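PDB 3Q1X: serine acetyltransferase, which catalyses the transfer of an acetyl group from acetyl-CoA to the hydroxyl of L-serine, yielding O-acetylserine for cysteine biosynthesis. Local coordinates for the interface of chains A and B. Residues are numbered along the deposited sequence; one frame, centred on the assembly and turned at random. Chains: chain A/B, Serine acetyltransferase.

Contact 1: the interface of chains A and B. Residues chain A 148-149; chain B 118-119, 121-122.
The loop that leads into helix 150-162 of chain A meets the start of helix 120-126 of chain B, where the ring of A:Tyr149 fits among B:Pro118, B:Ser121 and B:Leu122. B:Pro118 lies against one face of the phenol in a CH-pi contact, with its CG 3.9 Å from the ring centroid and displaced toward the rim. The two side chains run past each other in opposite directions, which brings B:Pro118 CB to 3.6 Å from the hydroxyl oxygen A:Tyr149 OH. On the same side of the ring as the proline, at its CD2 rim, B:Leu122 CD1 touches A:Tyr149 CD2 at 3.8 Å, while the other methyl, CD2, rests 3.6 Å from the backbone oxygen A:Arg148 O. CG of B:Leu122 stands opposite its own backbone N (chi1 -166°), directing the branch to the loop. B:Ser121 OG packs beside A:Tyr149 CE2. Water 1 joins the two hydroxyls, 2.8 Å from A:Tyr149 OH and 2.6 Å from B:Ser121 OG, and this link should restrain the outer end of the phenol. The patch is one part of the interface, formed where two helix starts with their preceding loops come together beside the left-handed beta-helix.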
ATOM      1  N   ARG A 148      -0.494  15.392 -18.962  1.00 17.87           N
ATOM      2  CA  ARG A 148      -1.623  14.763 -18.290  1.00 18.35           C
ATOM      3  C   ARG A 148      -1.486  13.250 -18.118  1.00 18.43           C
ATOM      4  O   ARG A 148      -2.329  12.623 -17.486  1.00 19.57           O
ATOM      5  CB  ARG A 148      -2.925  15.100 -19.034  1.00 18.44           C
ATOM      6  CG  ARG A 148      -3.319  16.589 -19.003  1.00 18.23           C
ATOM      7  CD  ARG A 148      -3.798  16.981 -17.611  1.00 20.08           C
ATOM      8  NE  ARG A 148      -4.150  18.395 -17.538  1.00 17.94           N
ATOM      9  CZ  ARG A 148      -3.281  19.380 -17.317  1.00 18.99           C
ATOM     10  NH1 ARG A 148      -1.994  19.116 -17.150  1.00 17.93           N
ATOM     11  NH2 ARG A 148      -3.705  20.639 -17.269  1.00 20.06           N
ATOM     12  N   TYR A 149      -0.432  12.672 -18.680  1.00 17.77           N
ATOM     13  CA  TYR A 149      -0.264  11.222 -18.675  1.00 18.01           C
ATOM     14  C   TYR A 149       0.882  10.730 -17.787  1.00 17.53           C
ATOM     15  O   TYR A 149       0.656  10.025 -16.782  1.00 17.27           O
ATOM     16  CB  TYR A 149      -0.077  10.721 -20.106  1.00 17.87           C
ATOM     17  CG  TYR A 149      -1.372  10.681 -20.896  1.00 17.26           C
ATOM     18  CD1 TYR A 149      -1.892  11.844 -21.465  1.00 18.20           C
ATOM     19  CD2 TYR A 149      -2.075   9.490 -21.071  1.00 18.45           C
ATOM     20  CE1 TYR A 149      -3.083  11.829 -22.180  1.00 18.89           C
ATOM     21  CE2 TYR A 149      -3.278   9.463 -21.795  1.00 19.15           C
ATOM     22  CZ  TYR A 149      -3.769  10.644 -22.342  1.00 19.60           C
ATOM     23  OH  TYR A 149      -4.947  10.653 -23.060  1.00 20.63           O
TER
ATOM     24  N   PRO B 118      -7.985  11.181 -18.781  1.00 18.45           N
ATOM     25  CA  PRO B 118      -7.886  11.823 -20.102  1.00 18.44           C
ATOM     26  C   PRO B 118      -8.225  10.897 -21.289  1.00 18.13           C
ATOM     27  O   PRO B 118      -8.536  11.385 -22.390  1.00 18.72           O
ATOM     28  CB  PRO B 118      -6.416  12.238 -20.165  1.00 18.30           C
ATOM     29  CG  PRO B 118      -5.714  11.204 -19.329  1.00 18.83           C
ATOM     30  CD  PRO B 118      -6.656  10.915 -18.200  1.00 18.72           C
ATOM     31  N   GLY B 119      -8.139   9.590 -21.066  1.00 18.31           N
ATOM     32  CA  GLY B 119      -8.431   8.569 -22.092  1.00 18.03           C
ATOM     33  C   GLY B 119      -8.194   7.181 -21.525  1.00 18.47           C
ATOM     34  O   GLY B 119      -7.592   7.042 -20.457  1.00 18.64           O
ATOM     35  N   SER B 121      -6.216   4.885 -22.429  1.00 17.98           N
ATOM     36  CA  SER B 121      -4.793   4.550 -22.373  1.00 18.08           C
ATOM     37  C   SER B 121      -4.165   4.737 -20.987  1.00 17.95           C
ATOM     38  O   SER B 121      -3.353   3.919 -20.594  1.00 18.62           O
ATOM     39  CB  SER B 121      -3.966   5.271 -23.454  1.00 18.28           C
ATOM     40  OG  SER B 121      -3.790   6.639 -23.179  1.00 18.56           O
ATOM     41  N   LEU B 122      -4.535   5.797 -20.256  1.00 17.38           N
ATOM     42  CA  LEU B 122      -3.946   6.048 -18.925  1.00 17.31           C
ATOM     43  C   LEU B 122      -4.498   5.106 -17.856  1.00 17.21           C
ATOM     44  O   LEU B 122      -3.785   4.715 -16.918  1.00 16.93           O
ATOM     45  CB  LEU B 122      -4.153   7.502 -18.485  1.00 17.08           C
ATOM     46  CG  LEU B 122      -3.273   7.893 -17.291  1.00 17.72           C
ATOM     47  CD1 LEU B 122      -1.781   7.783 -17.660  1.00 18.39           C
ATOM     48  CD2 LEU B 122      -3.612   9.281 -16.820  1.00 18.48           C
TER
HETATM   49  O   HOH W   1      -5.668   8.175 -24.196  1.00 39.37           O

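Contact 2: the interface of chains A and B. Residues chain A 188, 208, 216-219, 222; chain B 115-116.
B:Pro115 is inserted into a cleft of chain A between A:His208, A:Ile216, A:Lys217 and A:Arg222. Its CG and CD pack against one face of the A:His208 imidazole at the CE1 rim, B:Pro115 CD 3.6 Å from A:His208 CE1; the two side chains come from opposite directions. CG rests near A:Ile216 CG2 at 3.9 Å, and CB packs against the guanidinium of A:Arg222, 3.8 Å from CZ. The guanidinium of A:Arg218 presents a face to the proline, with B:Pro115 CA over its centre. The chains are also tied by the backbone: A:Gly219 N donates to B:Pro115 O at 3.1 Å, reaching the carbonyl from above its plane. The methyl B:Ala116 CB sits 3.4 Å from A:Glu188 OE2.

Farther out, the two arginines are held by chain A itself. A:Arg222 NH2 forms a nearly straight hydrogen bond, also a salt bridge, to A:Glu188 OE2 at 2.9 Å, in the guanidinium plane and on the anti side of OE2, tilted somewhat from the carboxylate plane. A:Arg218 bends at chi2 and chi3 (-35° and -90°), folding back so that NH1 bonds to A:Ile216 O at 2.9 Å. Water 2 connects A:Glu188 OE1 with B:Ala116 O.

The chain A residues belong to the left-handed beta-helix and its loops; A:His208 and A:Arg222 line the L-serine pocket, so the neighbouring subunit probably helps to shape the active-site wall.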
ATOM      1  N   GLU A 188      -7.156  16.179  -8.125  1.00 17.72           N
ATOM      2  CA  GLU A 188      -6.579  16.976  -9.198  1.00 18.60           C
ATOM      3  C   GLU A 188      -6.692  18.491  -9.004  1.00 18.81           C
ATOM      4  O   GLU A 188      -5.815  19.242  -9.416  1.00 19.23           O
ATOM      5  CB  GLU A 188      -7.232  16.578 -10.523  1.00 18.19           C
ATOM      6  CG  GLU A 188      -6.696  17.330 -11.748  1.00 19.09           C
ATOM      7  CD  GLU A 188      -7.165  16.727 -13.063  1.00 19.25           C
ATOM      8  OE1 GLU A 188      -6.536  16.999 -14.110  1.00 20.69           O
ATOM      9  OE2 GLU A 188      -8.152  15.974 -13.054  1.00 19.28           O
ATOM     10  N   HIS A 208     -18.532  10.882  -6.882  1.00 28.23           N
ATOM     11  CA  HIS A 208     -19.481  11.050  -7.966  1.00 28.68           C
ATOM     12  C   HIS A 208     -20.525   9.949  -7.985  1.00 29.41           C
ATOM     13  O   HIS A 208     -20.270   8.823  -8.412  1.00 29.13           O
ATOM     14  CB  HIS A 208     -18.752  11.177  -9.298  1.00 28.50           C
ATOM     15  CG  HIS A 208     -17.751  12.286  -9.307  1.00 28.08           C
ATOM     16  ND1 HIS A 208     -16.392  12.063  -9.280  1.00 28.34           N
ATOM     17  CD2 HIS A 208     -17.913  13.629  -9.277  1.00 27.71           C
ATOM     18  CE1 HIS A 208     -15.760  13.223  -9.259  1.00 27.43           C
ATOM     19  NE2 HIS A 208     -16.660  14.190  -9.261  1.00 28.54           N
ATOM     20  N   ILE A 216     -19.255  11.324 -16.983  1.00 28.50           N
ATOM     21  CA  ILE A 216     -19.133  12.556 -16.195  1.00 27.72           C
ATOM     22  C   ILE A 216     -18.286  13.613 -16.892  1.00 27.12           C
ATOM     23  O   ILE A 216     -17.357  13.284 -17.635  1.00 26.11           O
ATOM     24  CB  ILE A 216     -18.582  12.292 -14.774  1.00 27.73           C
ATOM     25  CG1 ILE A 216     -19.450  11.263 -14.050  1.00 28.76           C
ATOM     26  CG2 ILE A 216     -18.551  13.592 -13.953  1.00 27.66           C
ATOM     27  CD1 ILE A 216     -18.745  10.556 -12.918  1.00 30.13           C
ATOM     28  N   LYS A 217     -18.647  14.878 -16.659  1.00 26.65           N
ATOM     29  CA  LYS A 217     -17.920  16.042 -17.165  1.00 26.48           C
ATOM     30  C   LYS A 217     -16.441  15.921 -16.837  1.00 26.03           C
ATOM     31  O   LYS A 217     -16.080  15.500 -15.741  1.00 25.76           O
ATOM     32  CB  LYS A 217     -18.482  17.322 -16.530  1.00 26.77           C
ATOM     33  CG  LYS A 217     -17.798  18.620 -16.986  1.00 27.52           C
ATOM     34  CD  LYS A 217     -18.507  19.872 -16.452  1.00 28.86           C
ATOM     35  CE  LYS A 217     -18.318  20.050 -14.954  1.00 30.68           C
ATOM     36  NZ  LYS A 217     -16.885  19.853 -14.590  1.00 33.53           N
ATOM     37  N   ARG A 218     -15.589  16.279 -17.791  1.00 25.49           N
ATOM     38  CA  ARG A 218     -14.152  16.202 -17.558  1.00 25.02           C
ATOM     39  C   ARG A 218     -13.673  17.426 -16.808  1.00 24.74           C
ATOM     40  O   ARG A 218     -14.055  18.552 -17.130  1.00 24.19           O
ATOM     41  CB  ARG A 218     -13.382  16.024 -18.868  1.00 25.01           C
ATOM     42  CG  ARG A 218     -14.016  15.002 -19.805  1.00 25.59           C
ATOM     43  CD  ARG A 218     -14.647  13.848 -19.025  1.00 26.86           C
ATOM     44  NE  ARG A 218     -13.704  12.777 -18.798  1.00 25.66           N
ATOM     45  CZ  ARG A 218     -13.969  11.643 -18.156  1.00 22.78           C
ATOM     46  NH1 ARG A 218     -15.171  11.391 -17.634  1.00 22.84           N
ATOM     47  NH2 ARG A 218     -13.006  10.758 -18.032  1.00 22.17           N
ATOM     48  N   GLY A 219     -12.849  17.186 -15.794  1.00 24.49           N
ATOM     49  CA  GLY A 219     -12.158  18.251 -15.074  1.00 24.31           C
ATOM     50  C   GLY A 219     -13.043  19.196 -14.289  1.00 24.19           C
ATOM     51  O   GLY A 219     -14.053  18.789 -13.710  1.00 24.31           O
ATOM     52  N   ARG A 222     -13.346  20.931  -8.424  1.00 23.84           N
ATOM     53  CA  ARG A 222     -14.309  20.007  -7.816  1.00 23.17           C
ATOM     54  C   ARG A 222     -13.792  19.383  -6.517  1.00 22.86           C
ATOM     55  O   ARG A 222     -14.465  18.540  -5.918  1.00 23.17           O
ATOM     56  CB  ARG A 222     -14.690  18.903  -8.816  1.00 23.10           C
ATOM     57  CG  ARG A 222     -13.522  17.989  -9.185  1.00 23.23           C
ATOM     58  CD  ARG A 222     -13.727  17.328 -10.532  1.00 22.10           C
ATOM     59  NE  ARG A 222     -12.677  16.349 -10.814  1.00 21.06           N
ATOM     60  CZ  ARG A 222     -11.548  16.611 -11.462  1.00 20.18           C
ATOM     61  NH1 ARG A 222     -11.283  17.840 -11.904  1.00 19.81           N
ATOM     62  NH2 ARG A 222     -10.671  15.631 -11.664  1.00 20.29           N
TER
ATOM     63  N   PRO B 115     -13.654  12.162 -13.756  1.00 19.52           N
ATOM     64  CA  PRO B 115     -13.354  13.387 -14.495  1.00 19.65           C
ATOM     65  C   PRO B 115     -11.853  13.611 -14.695  1.00 19.52           C
ATOM     66  O   PRO B 115     -11.469  14.405 -15.547  1.00 20.04           O
ATOM     67  CB  PRO B 115     -13.926  14.496 -13.605  1.00 20.15           C
ATOM     68  CG  PRO B 115     -14.904  13.830 -12.734  1.00 20.21           C
ATOM     69  CD  PRO B 115     -14.438  12.430 -12.536  1.00 19.72           C
ATOM     70  N   ALA B 116     -11.026  12.915 -13.910  1.00 18.83           N
ATOM     71  CA  ALA B 116      -9.572  13.043 -14.004  1.00 18.29           C
ATOM     72  C   ALA B 116      -8.951  12.227 -15.139  1.00 18.11           C
ATOM     73  O   ALA B 116      -7.799  12.460 -15.484  1.00 17.46           O
ATOM     74  CB  ALA B 116      -8.905  12.693 -12.655  1.00 18.19           C
TER
HETATM   75  O   HOH W   2      -6.251  14.801 -15.784  1.00 24.26           O

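Contact 3: the interface of chains A and B. Residues chain A 75, 79, 153; chain B 29-30, 32, 125.
Two tyrosines and a proline form the apolar centre. B:Tyr29 turns its ring edge toward the face of A:Tyr79, with the planes 64° apart and B:Tyr29 CD1 at 3.5 Å from A:Tyr79 CE1. B:Pro30 CD touches another ring carbon, A:Tyr79 CE2, at 3.8 Å, and its CG reaches toward A:Ser75. B:Arg125 lies at the border of this core, and B:Tyr29 CB lies over the centre of one guanidinium face, 3.4 Å from its plane. The chain is bent at chi2 and chi3 (-78° and -59°), which carries the group back to the tyrosine hydroxyl: NE donates to A:Tyr79 OH at 2.9 Å, close to the guanidinium plane. NH2 bonds to B:Pro30 O on a lone pair, bracing the arginine from its own side. The same nitrogen makes a salt bridge to A:Glu153 OE2 at 2.9 Å, with weak hydrogen-bond geometry. A weak bond from A:Tyr79 OH to A:Glu153 OE1 steadies the carboxylate, steeply turned against the guanidinium. At the outer rim, B:Lys32 NZ pairs more loosely with A:Glu153 OE2, 3.8 Å away. The site joins the end of helix 59-79 and the first turn of helix 150-162 to the partner's 29-32 loop and helix 120-126, within the helical region.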
ATOM      1  N   SER A  75      10.016   9.313 -21.111  1.00 21.01           N
ATOM      2  CA  SER A  75       8.647   8.982 -20.732  1.00 20.71           C
ATOM      3  C   SER A  75       7.628  10.031 -21.189  1.00 20.10           C
ATOM      4  O   SER A  75       6.554   9.682 -21.679  1.00 19.67           O
ATOM      5  CB  SER A  75       8.565   8.780 -19.221  1.00 20.82           C
ATOM      6  OG  SER A  75       9.362   7.675 -18.823  1.00 22.17           O
ATOM      7  N   TYR A  79       4.374   9.469 -24.258  1.00 20.72           N
ATOM      8  CA  TYR A  79       2.968   9.823 -24.090  1.00 20.59           C
ATOM      9  C   TYR A  79       2.542  11.053 -24.888  1.00 20.96           C
ATOM     10  O   TYR A  79       1.353  11.263 -25.135  1.00 21.14           O
ATOM     11  CB  TYR A  79       2.675  10.080 -22.615  1.00 20.69           C
ATOM     12  CG  TYR A  79       2.585   8.837 -21.763  1.00 19.67           C
ATOM     13  CD1 TYR A  79       1.411   8.084 -21.714  1.00 20.02           C
ATOM     14  CD2 TYR A  79       3.671   8.426 -20.993  1.00 20.07           C
ATOM     15  CE1 TYR A  79       1.332   6.957 -20.908  1.00 19.23           C
ATOM     16  CE2 TYR A  79       3.605   7.307 -20.204  1.00 17.89           C
ATOM     17  CZ  TYR A  79       2.434   6.578 -20.159  1.00 18.80           C
ATOM     18  OH  TYR A  79       2.357   5.459 -19.368  1.00 20.62           O
ATOM     19  N   GLU A 153       1.327   8.754 -14.061  1.00 16.75           N
ATOM     20  CA  GLU A 153       2.034   7.476 -13.922  1.00 17.13           C
ATOM     21  C   GLU A 153       3.077   7.544 -12.809  1.00 16.58           C
ATOM     22  O   GLU A 153       3.196   6.634 -11.990  1.00 16.86           O
ATOM     23  CB  GLU A 153       2.717   7.078 -15.233  1.00 17.55           C
ATOM     24  CG  GLU A 153       3.349   5.691 -15.208  1.00 20.47           C
ATOM     25  CD  GLU A 153       3.684   5.184 -16.599  1.00 23.21           C
ATOM     26  OE1 GLU A 153       4.339   5.921 -17.369  1.00 27.40           O
ATOM     27  OE2 GLU A 153       3.286   4.054 -16.923  1.00 25.51           O
TER
ATOM     28  N   TYR B  29       5.102   2.698 -25.239  1.00 25.16           N
ATOM     29  CA  TYR B  29       5.079   3.176 -23.867  1.00 24.59           C
ATOM     30  C   TYR B  29       6.302   2.710 -23.075  1.00 24.72           C
ATOM     31  O   TYR B  29       6.907   1.683 -23.419  1.00 24.18           O
ATOM     32  CB  TYR B  29       3.778   2.722 -23.195  1.00 24.50           C
ATOM     33  CG  TYR B  29       2.539   3.324 -23.819  1.00 23.09           C
ATOM     34  CD1 TYR B  29       2.053   4.552 -23.388  1.00 22.39           C
ATOM     35  CD2 TYR B  29       1.853   2.665 -24.839  1.00 22.50           C
ATOM     36  CE1 TYR B  29       0.924   5.117 -23.954  1.00 22.27           C
ATOM     37  CE2 TYR B  29       0.712   3.220 -25.414  1.00 22.31           C
ATOM     38  CZ  TYR B  29       0.251   4.443 -24.965  1.00 22.56           C
ATOM     39  OH  TYR B  29      -0.872   5.002 -25.523  1.00 23.11           O
ATOM     40  N   PRO B  30       6.681   3.467 -22.018  1.00 24.78           N
ATOM     41  CA  PRO B  30       7.821   3.097 -21.172  1.00 25.26           C
ATOM     42  C   PRO B  30       7.648   1.703 -20.574  1.00 25.77           C
ATOM     43  O   PRO B  30       6.566   1.370 -20.081  1.00 25.36           O
ATOM     44  CB  PRO B  30       7.794   4.154 -20.061  1.00 25.32           C
ATOM     45  CG  PRO B  30       7.090   5.324 -20.673  1.00 25.23           C
ATOM     46  CD  PRO B  30       6.035   4.709 -21.546  1.00 24.63           C
ATOM     47  N   LYS B  32       7.653  -1.226 -18.087  1.00 27.08           N
ATOM     48  CA  LYS B  32       7.485  -1.411 -16.655  1.00 26.93           C
ATOM     49  C   LYS B  32       7.657  -2.890 -16.300  1.00 26.33           C
ATOM     50  O   LYS B  32       7.441  -3.774 -17.142  1.00 26.50           O
ATOM     51  CB  LYS B  32       6.100  -0.913 -16.204  1.00 27.46           C
ATOM     52  CG  LYS B  32       5.637   0.455 -16.775  1.00 28.99           C
ATOM     53  CD  LYS B  32       6.650   1.601 -16.599  1.00 32.71           C
ATOM     54  CE  LYS B  32       6.944   1.926 -15.140  1.00 34.24           C
ATOM     55  NZ  LYS B  32       6.166   3.089 -14.631  1.00 35.43           N
ATOM     56  N   ARG B 125      -2.780   1.847 -18.510  1.00 17.53           N
ATOM     57  CA  ARG B 125      -1.373   1.885 -18.145  1.00 17.35           C
ATOM     58  C   ARG B 125      -1.130   1.872 -16.643  1.00 17.29           C
ATOM     59  O   ARG B 125      -0.186   1.243 -16.185  1.00 17.12           O
ATOM     60  CB  ARG B 125      -0.693   3.106 -18.767  1.00 17.13           C
ATOM     61  CG  ARG B 125      -0.441   2.987 -20.260  1.00 18.42           C
ATOM     62  CD  ARG B 125       0.770   2.127 -20.549  1.00 18.19           C
ATOM     63  NE  ARG B 125       1.969   2.673 -19.923  1.00 18.78           N
ATOM     64  CZ  ARG B 125       3.141   2.051 -19.857  1.00 20.38           C
ATOM     65  NH1 ARG B 125       3.286   0.826 -20.360  1.00 21.03           N
ATOM     66  NH2 ARG B 125       4.168   2.656 -19.270  1.00 19.95           N
TER

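The contacts form a run along one interface: contacts 1 and 3 have C-alpha centres about 10 Å apart, contacts 1 and 2 about 13 Å, and contacts 2 and 3, at its two ends, about 22 Å. Contacts 1 and 3 share helix 120-126 of chain B; on chain A, contact 1 uses residues 148-149 just before helix 150-162 and contact 3 uses A:Glu153 in its first turn. Contact 2 involves chain B residues 115-116, at the serine pocket. One short stretch of chain B thus connects helical region and active site; in the deposited trimer, subunit packing and the serine pocket are close neighbours.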